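Long-range contacts in probable fimbrial chaperone YadV (Escherichia coli K-12, PDB 5GHU), which probably acts as a periplasmic chaperone for pilin subunits in fimbrial assembly and could contribute to adhesion to surfaces in particular niches: residues Lys148-Val153 and Asp187-Val192; Lys173-Asp178 and Asn193-Lys198. All coordinates share one frame; numbering follows the deposited sequence.

Contact 1: Lys148-Val153 and Asp187-Val192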
ATOM      1  N   LYS A 148      20.159  -3.975 -19.229  1.00 49.94           N
ATOM      2  CA  LYS A 148      19.627  -3.727 -17.901  1.00 54.48           C
ATOM      3  C   LYS A 148      18.108  -3.577 -18.056  1.00 55.32           C
ATOM      4  O   LYS A 148      17.582  -2.473 -18.140  1.00 61.54           O
ATOM      5  CB  LYS A 148      20.265  -2.483 -17.285  1.00 58.34           C
ATOM      6  N   ALA A 149      17.417  -4.706 -18.144  1.00 58.67           N
ATOM      7  CA  ALA A 149      16.020  -4.701 -18.574  1.00 45.39           C
ATOM      8  C   ALA A 149      15.115  -4.066 -17.555  1.00 35.25           C
ATOM      9  O   ALA A 149      15.290  -4.246 -16.323  1.00 29.99           O
ATOM     10  CB  ALA A 149      15.567  -6.124 -18.870  1.00 48.98           C
ATOM     11  N   SER A 150      14.148  -3.270 -18.047  1.00 29.91           N
ATOM     12  CA  SER A 150      13.099  -2.760 -17.173  1.00 27.88           C
ATOM     13  C   SER A 150      11.849  -2.520 -17.973  1.00 25.24           C
ATOM     14  O   SER A 150      11.901  -2.525 -19.188  1.00 27.87           O
ATOM     15  CB  SER A 150      13.539  -1.464 -16.494  1.00 31.18           C
ATOM     16  OG  SER A 150      13.984  -0.599 -17.489  1.00 41.72           O
ATOM     17  N   LEU A 151      10.740  -2.310 -17.257  1.00 24.27           N
ATOM     18  CA  LEU A 151       9.443  -2.090 -17.864  1.00 23.03           C
ATOM     19  C   LEU A 151       8.984  -0.713 -17.477  1.00 23.17           C
ATOM     20  O   LEU A 151       9.157  -0.303 -16.332  1.00 24.87           O
ATOM     21  CB  LEU A 151       8.420  -3.081 -17.381  1.00 20.85           C
ATOM     22  CG  LEU A 151       8.884  -4.497 -17.692  1.00 23.59           C
ATOM     23  CD1 LEU A 151       8.002  -5.472 -16.959  1.00 22.55           C
ATOM     24  CD2 LEU A 151       8.706  -4.697 -19.165  1.00 30.18           C
ATOM     25  N   ARG A 152       8.370  -0.031 -18.431  1.00 20.50           N
ATOM     26  CA  ARG A 152       7.650   1.204 -18.092  1.00 19.06           C
ATOM     27  C   ARG A 152       6.163   0.873 -18.022  1.00 19.34           C
ATOM     28  O   ARG A 152       5.612   0.212 -18.925  1.00 21.19           O
ATOM     29  CB  ARG A 152       7.927   2.285 -19.121  1.00 19.22           C
ATOM     30  CG  ARG A 152       7.181   3.623 -18.864  1.00 20.57           C
ATOM     31  CD  ARG A 152       5.844   3.755 -19.603  1.00 22.15           C
ATOM     32  NE  ARG A 152       6.062   3.867 -21.051  1.00 20.88           N
ATOM     33  CZ  ARG A 152       5.107   4.242 -21.922  1.00 20.52           C
ATOM     34  NH1 ARG A 152       3.875   4.567 -21.493  1.00 21.15           N
ATOM     35  NH2 ARG A 152       5.406   4.332 -23.229  1.00 21.03           N
ATOM     36  N   VAL A 153       5.532   1.293 -16.950  1.00 17.15           N
ATOM     37  CA  VAL A 153       4.156   0.912 -16.673  1.00 16.28           C
ATOM     38  C   VAL A 153       3.350   2.211 -16.539  1.00 19.82           C
ATOM     39  O   VAL A 153       3.809   3.151 -15.885  1.00 19.79           O
ATOM     40  CB  VAL A 153       4.042   0.100 -15.384  1.00 18.75           C
ATOM     41  CG1 VAL A 153       2.611  -0.534 -15.231  1.00 20.63           C
ATOM     42  CG2 VAL A 153       5.088  -1.040 -15.386  1.00 20.40           C
ATOM     43  N   ASP A 187       3.248   7.228 -14.533  1.00 17.00           N
ATOM     44  CA  ASP A 187       4.136   6.153 -15.001  1.00 16.81           C
ATOM     45  C   ASP A 187       5.068   5.725 -13.890  1.00 19.19           C
ATOM     46  O   ASP A 187       5.451   6.546 -13.031  1.00 21.28           O
ATOM     47  CB  ASP A 187       5.010   6.662 -16.158  1.00 17.26           C
ATOM     48  CG  ASP A 187       4.281   6.797 -17.467  1.00 20.50           C
ATOM     49  OD1 ASP A 187       3.092   6.570 -17.518  1.00 19.13           O
ATOM     50  OD2 ASP A 187       4.940   7.206 -18.462  1.00 23.94           O
ATOM     51  N   GLU A 188       5.525   4.451 -13.916  1.00 18.23           N
ATOM     52  CA  GLU A 188       6.601   4.011 -13.078  1.00 22.07           C
ATOM     53  C   GLU A 188       7.445   3.023 -13.903  1.00 20.43           C
ATOM     54  O   GLU A 188       6.866   2.251 -14.657  1.00 23.40           O
ATOM     55  CB  GLU A 188       6.080   3.222 -11.869  1.00 25.25           C
ATOM     56  CG  GLU A 188       5.568   4.017 -10.747  1.00 34.22           C
ATOM     57  CD  GLU A 188       6.568   4.972 -10.185  1.00 32.91           C
ATOM     58  OE1 GLU A 188       7.804   4.811 -10.389  1.00 41.37           O
ATOM     59  OE2 GLU A 188       6.116   5.950  -9.579  1.00 31.46           O
ATOM     60  N   VAL A 189       8.739   3.045 -13.685  1.00 21.03           N
ATOM     61  CA  VAL A 189       9.647   2.036 -14.259  1.00 21.81           C
ATOM     62  C   VAL A 189       9.925   0.956 -13.200  1.00 25.10           C
ATOM     63  O   VAL A 189      10.178   1.263 -12.027  1.00 24.13           O
ATOM     64  CB  VAL A 189      10.950   2.637 -14.745  1.00 21.70           C
ATOM     65  CG1 VAL A 189      11.941   1.477 -15.131  1.00 23.96           C
ATOM     66  CG2 VAL A 189      10.674   3.544 -15.948  1.00 27.05           C
ATOM     67  N   MET A 190       9.903  -0.320 -13.622  1.00 20.48           N
ATOM     68  CA  MET A 190      10.129  -1.406 -12.679  1.00 20.76           C
ATOM     69  C   MET A 190      11.191  -2.272 -13.294  1.00 21.71           C
ATOM     70  O   MET A 190      11.117  -2.618 -14.493  1.00 24.83           O
ATOM     71  CB  MET A 190       8.824  -2.195 -12.423  1.00 22.40           C
ATOM     72  CG  MET A 190       7.714  -1.329 -11.844  1.00 20.66           C
ATOM     73  SD  MET A 190       6.229  -2.358 -11.681  1.00 21.44           S
ATOM     74  CE  MET A 190       4.973  -1.084 -11.686  1.00 24.18           C
ATOM     75  N   LYS A 191      12.207  -2.580 -12.485  1.00 20.59           N
ATOM     76  CA  LYS A 191      13.353  -3.376 -12.912  1.00 21.73           C
ATOM     77  C   LYS A 191      12.962  -4.851 -13.156  1.00 24.16           C
ATOM     78  O   LYS A 191      12.097  -5.400 -12.469  1.00 23.52           O
ATOM     79  CB  LYS A 191      14.463  -3.304 -11.855  1.00 27.91           C
ATOM     80  CG  LYS A 191      15.185  -1.958 -11.839  1.00 45.97           C
ATOM     81  CD  LYS A 191      16.452  -1.987 -10.961  1.00 66.49           C
ATOM     82  CE  LYS A 191      17.319  -3.213 -11.285  1.00 79.62           C
ATOM     83  NZ  LYS A 191      18.706  -3.180 -10.700  1.00 85.94           N
ATOM     84  N   VAL A 192      13.590  -5.468 -14.156  1.00 24.46           N
ATOM     85  CA  VAL A 192      13.423  -6.921 -14.405  1.00 23.88           C
ATOM     86  C   VAL A 192      14.734  -7.586 -14.021  1.00 29.57           C
ATOM     87  O   VAL A 192      15.791  -7.273 -14.576  1.00 31.97           O
ATOM     88  CB  VAL A 192      13.065  -7.247 -15.876  1.00 24.23           C
ATOM     89  CG1 VAL A 192      12.902  -8.781 -16.083  1.00 25.83           C
ATOM     90  CG2 VAL A 192      11.760  -6.538 -16.285  1.00 25.49           C
TER
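Leu151 and Met190 face each other as a hydrogen-bonded antiparallel pair. Leu151 N donates to Met190 O at 2.8 Å, and Met190 N returns the bond to Leu151 O. Val153 and Glu188 form the next such pair, with Val153 N 2.8 Å from Glu188 O, and Glu188 N answers to Val153 O. A fifth bond, at 3.0 Å, joins Val192 N to Ala149 O, which precedes strand 150-155; here the donor sits 40° above the carbonyl plane.

The side chains of the paired strands alternate between two faces. On the buried one, Val153 CG2 meets the methyl CE of Met190 at 3.7 Å, the two side chains crossing at about a right angle. Met190 is extended beyond CG: chi2 (177°) sets SD anti to CA, and CE lies beyond it. Leu151 CG also touches Val192 CG2 at 3.8 Å. On the other face, Ser150 CB packs against Val189 CG1 at 3.6 Å. Arg152 and Asp187 lie near each other, but Arg152 NH1 and Asp187 OD2 are 4.2 Å apart. The oxygen is well out of the guanidinium plane and no N-H points at it, so any attraction is probably just between the charges.

Thr154 OG1 hydrogen-bonds both Arg152 NH1 and Asp187 OD1, and Phe141 makes a cation-pi contact with Arg152. Trp140 packs on Leu151 and Val153, while Ile177 and Phe163 border the inner face beside Met190. Strand 150-155 is the middle of three antiparallel strands, between 139-143 and 186-191. The arrangement belongs to one sheet of the immunoglobulin-like C-terminal domain of a PapD-type chaperone.

Contact 2: Lys173-Asp178 and Asn193-Lys198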
ATOM      1  N   LYS A 173      11.650 -18.909 -19.665  1.00 32.83           N
ATOM      2  CA  LYS A 173      12.451 -18.435 -18.566  1.00 29.86           C
ATOM      3  C   LYS A 173      11.657 -17.346 -17.884  1.00 33.77           C
ATOM      4  O   LYS A 173      10.970 -16.547 -18.546  1.00 32.86           O
ATOM      5  CB  LYS A 173      13.805 -17.899 -19.040  1.00 31.88           C
ATOM      6  CG  LYS A 173      14.749 -19.047 -19.485  1.00 42.60           C
ATOM      7  CD  LYS A 173      16.050 -18.485 -20.031  1.00 64.02           C
ATOM      8  CE  LYS A 173      17.169 -18.495 -18.989  1.00 79.79           C
ATOM      9  NZ  LYS A 173      16.961 -17.499 -17.888  1.00 81.87           N
ATOM     10  N   ARG A 174      11.714 -17.321 -16.564  1.00 26.18           N
ATOM     11  CA  ARG A 174      10.954 -16.330 -15.798  1.00 24.75           C
ATOM     12  C   ARG A 174      11.888 -15.400 -15.039  1.00 24.76           C
ATOM     13  O   ARG A 174      12.907 -15.864 -14.476  1.00 25.73           O
ATOM     14  CB  ARG A 174      10.020 -17.081 -14.823  1.00 24.21           C
ATOM     15  CG  ARG A 174       9.197 -16.221 -13.948  1.00 23.32           C
ATOM     16  CD  ARG A 174       8.196 -17.133 -13.171  1.00 27.91           C
ATOM     17  NE  ARG A 174       7.293 -17.880 -14.039  1.00 22.74           N
ATOM     18  CZ  ARG A 174       6.414 -18.804 -13.577  1.00 24.81           C
ATOM     19  NH1 ARG A 174       6.328 -19.083 -12.297  1.00 23.93           N
ATOM     20  NH2 ARG A 174       5.627 -19.465 -14.403  1.00 22.98           N
ATOM     21  N   TYR A 175      11.576 -14.089 -15.075  1.00 24.83           N
ATOM     22  CA  TYR A 175      12.413 -13.076 -14.475  1.00 26.67           C
ATOM     23  C   TYR A 175      11.560 -12.231 -13.559  1.00 23.95           C
ATOM     24  O   TYR A 175      10.675 -11.531 -14.006  1.00 25.11           O
ATOM     25  CB  TYR A 175      13.036 -12.190 -15.555  1.00 24.34           C
ATOM     26  CG  TYR A 175      13.780 -12.963 -16.637  1.00 25.69           C
ATOM     27  CD1 TYR A 175      13.100 -13.442 -17.758  1.00 27.36           C
ATOM     28  CD2 TYR A 175      15.130 -13.216 -16.531  1.00 27.06           C
ATOM     29  CE1 TYR A 175      13.765 -14.150 -18.750  1.00 29.19           C
ATOM     30  CE2 TYR A 175      15.799 -13.915 -17.511  1.00 29.77           C
ATOM     31  CZ  TYR A 175      15.106 -14.361 -18.642  1.00 29.27           C
ATOM     32  OH  TYR A 175      15.763 -15.059 -19.656  1.00 34.22           O
ATOM     33  N   PRO A 176      11.826 -12.293 -12.272  1.00 23.71           N
ATOM     34  CA  PRO A 176      11.023 -11.509 -11.336  1.00 22.32           C
ATOM     35  C   PRO A 176      11.125 -10.035 -11.638  1.00 23.51           C
ATOM     36  O   PRO A 176      12.214  -9.565 -11.965  1.00 24.65           O
ATOM     37  CB  PRO A 176      11.643 -11.783  -9.995  1.00 23.48           C
ATOM     38  CG  PRO A 176      12.255 -13.166 -10.162  1.00 31.23           C
ATOM     39  CD  PRO A 176      12.741 -13.216 -11.581  1.00 29.50           C
ATOM     40  N   ILE A 177       9.994  -9.348 -11.496  1.00 20.97           N
ATOM     41  CA  ILE A 177       9.956  -7.895 -11.583  1.00 19.66           C
ATOM     42  C   ILE A 177      10.052  -7.294 -10.176  1.00 22.57           C
ATOM     43  O   ILE A 177       9.362  -7.751  -9.280  1.00 24.52           O
ATOM     44  CB  ILE A 177       8.651  -7.468 -12.232  1.00 20.15           C
ATOM     45  CG1 ILE A 177       8.609  -8.013 -13.675  1.00 19.47           C
ATOM     46  CG2 ILE A 177       8.538  -5.904 -12.196  1.00 19.45           C
ATOM     47  CD1 ILE A 177       7.237  -7.945 -14.345  1.00 20.82           C
ATOM     48  N   ASP A 178      10.874  -6.260  -9.994  1.00 23.74           N
ATOM     49  CA  ASP A 178      10.877  -5.482  -8.752  1.00 23.17           C
ATOM     50  C   ASP A 178       9.646  -4.583  -8.755  1.00 23.04           C
ATOM     51  O   ASP A 178       9.728  -3.380  -9.075  1.00 23.66           O
ATOM     52  CB  ASP A 178      12.149  -4.621  -8.620  1.00 25.29           C
ATOM     53  CG  ASP A 178      13.398  -5.442  -8.373  0.49 29.88           C
ATOM     54  OD1 ASP A 178      13.319  -6.644  -8.033  0.73 32.00           O
ATOM     55  OD2 ASP A 178      14.492  -4.841  -8.494  0.62 35.45           O
ATOM     56  N   ASN A 193      14.669  -8.475 -13.047  1.00 28.07           N
ATOM     57  CA  ASN A 193      15.879  -9.111 -12.523  1.00 32.31           C
ATOM     58  C   ASN A 193      16.403 -10.232 -13.388  1.00 34.64           C
ATOM     59  O   ASN A 193      15.673 -11.139 -13.756  1.00 34.57           O
ATOM     60  CB  ASN A 193      15.633  -9.644 -11.125  1.00 38.07           C
ATOM     61  CG  ASN A 193      15.366  -8.555 -10.138  1.00 50.97           C
ATOM     62  OD1 ASN A 193      16.288  -7.994  -9.546  1.00 64.71           O
ATOM     63  ND2 ASN A 193      14.113  -8.227  -9.968  1.00 47.63           N
ATOM     64  N   GLY A 194      17.688 -10.165 -13.701  1.00 36.75           N
ATOM     65  CA  GLY A 194      18.361 -11.307 -14.298  1.00 39.86           C
ATOM     66  C   GLY A 194      18.213 -11.372 -15.796  1.00 41.61           C
ATOM     67  O   GLY A 194      18.490 -12.392 -16.404  1.00 47.21           O
ATOM     68  N   LEU A 195      17.769 -10.280 -16.387  1.00 41.99           N
ATOM     69  CA  LEU A 195      17.549 -10.206 -17.821  1.00 46.33           C
ATOM     70  C   LEU A 195      18.317  -9.035 -18.412  1.00 55.17           C
ATOM     71  O   LEU A 195      18.126  -7.880 -17.998  1.00 53.29           O
ATOM     72  CB  LEU A 195      16.063 -10.045 -18.129  1.00 41.61           C
ATOM     73  CG  LEU A 195      15.749  -9.895 -19.615  1.00 44.03           C
ATOM     74  CD1 LEU A 195      16.179 -11.124 -20.401  1.00 46.87           C
ATOM     75  CD2 LEU A 195      14.252  -9.638 -19.792  1.00 47.14           C
ATOM     76  N   ASN A 196      19.158  -9.329 -19.395  1.00 62.95           N
ATOM     77  CA  ASN A 196      20.034  -8.317 -19.979  1.00 73.99           C
ATOM     78  C   ASN A 196      19.295  -7.278 -20.824  1.00 75.97           C
ATOM     79  O   ASN A 196      19.481  -6.077 -20.637  1.00 82.74           O
ATOM     80  CB  ASN A 196      21.121  -8.993 -20.821  1.00 71.99           C
ATOM     81  N   GLY A 197      18.476  -7.729 -21.766  1.00 75.09           N
ATOM     82  CA  GLY A 197      17.746  -6.804 -22.615  1.00 79.81           C
ATOM     83  C   GLY A 197      16.425  -7.390 -23.062  1.00 81.26           C
ATOM     84  O   GLY A 197      16.134  -8.543 -22.739  1.00 89.12           O
ATOM     85  N   LYS A 198      15.633  -6.604 -23.795  1.00 67.79           N
ATOM     86  CA  LYS A 198      14.347  -7.063 -24.318  1.00 59.31           C
ATOM     87  C   LYS A 198      14.421  -8.498 -24.876  1.00 62.85           C
ATOM     88  O   LYS A 198      15.331  -8.869 -25.621  1.00 71.53           O
ATOM     89  CB  LYS A 198      13.836  -6.102 -25.394  1.00 58.79           C
TER
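Pro176 and Asn193 bring segment 173-178 against a loop with no regular structure, their CA atoms 5.5 Å apart. This is an edge of the PapD-type C-terminal domain, where the loop after strand 186-191 passes an outermost strand of the neighbouring sheet.

Pro176 O accepts two bonds from Asn193. Asn193 N lies 2.9 Å from Pro176 O, nearly along the C=O axis. Asn193 ND2 is 3.1 Å from Pro176 O and approaches from above the carbonyl plane. Asn193 ND2 also donates to Asp178 OD1 at 2.6 Å, from above the carboxylate plane, with the amide and carboxylate planes 58° apart. Both acceptors lie close to the amide plane of Asn193, so the two bonds fix how the amide is turned. Asn193 CG stands beside its own backbone N (chi1 -65°), which helps N and ND2 reach the same Pro176 O. An alanine at Asn193 would keep the backbone bond but would probably leave Asp178 OD1 without this donor and Pro176 O with one bond fewer from the loop.

One residue before Pro176, Tyr175 lies against the same loop. Tyr175 CB is 3.4 Å from Asn193 O, which sits in the ring plane at the edge. CE2 approaches Gly194 O. Val192 and Leu168 also pack on this tyrosine. Gly194 has positive phi (85°), a conformation that favours glycine. Lys173 NZ hydrogen-bonds Tyr175 OH at 3.2 Å. Over one ring face Leu195 makes a CH-pi contact, Leu195 CB lying 4.0 Å from the Tyr175 ring centroid and offset toward the rim, while Leu195 CD1 reaches Tyr175 CZ at 3.8 Å.

Overall arrangement
From the N terminus, the chain passes through the first domain and reaches 148-153 in the second. It then runs through strand 163-170 to 173-178. Strand 186-191 brings it back beside 148-153, so contact 1 closes a long loop with 33 residues between its segments. The chain continues directly into 193-198, where contact 2 closes a shorter loop, with 14 residues between its segments. The segments alternate, so the loops cross rather than nest. Contact 1 joins neighbouring strands of the three-stranded sheet; contact 2 ties the loop leaving it to an outer strand of the four-stranded sheet. Probable hydrogen bonds from Asp178 N to Lys191 O and from Ala149 N to Leu195 O link them.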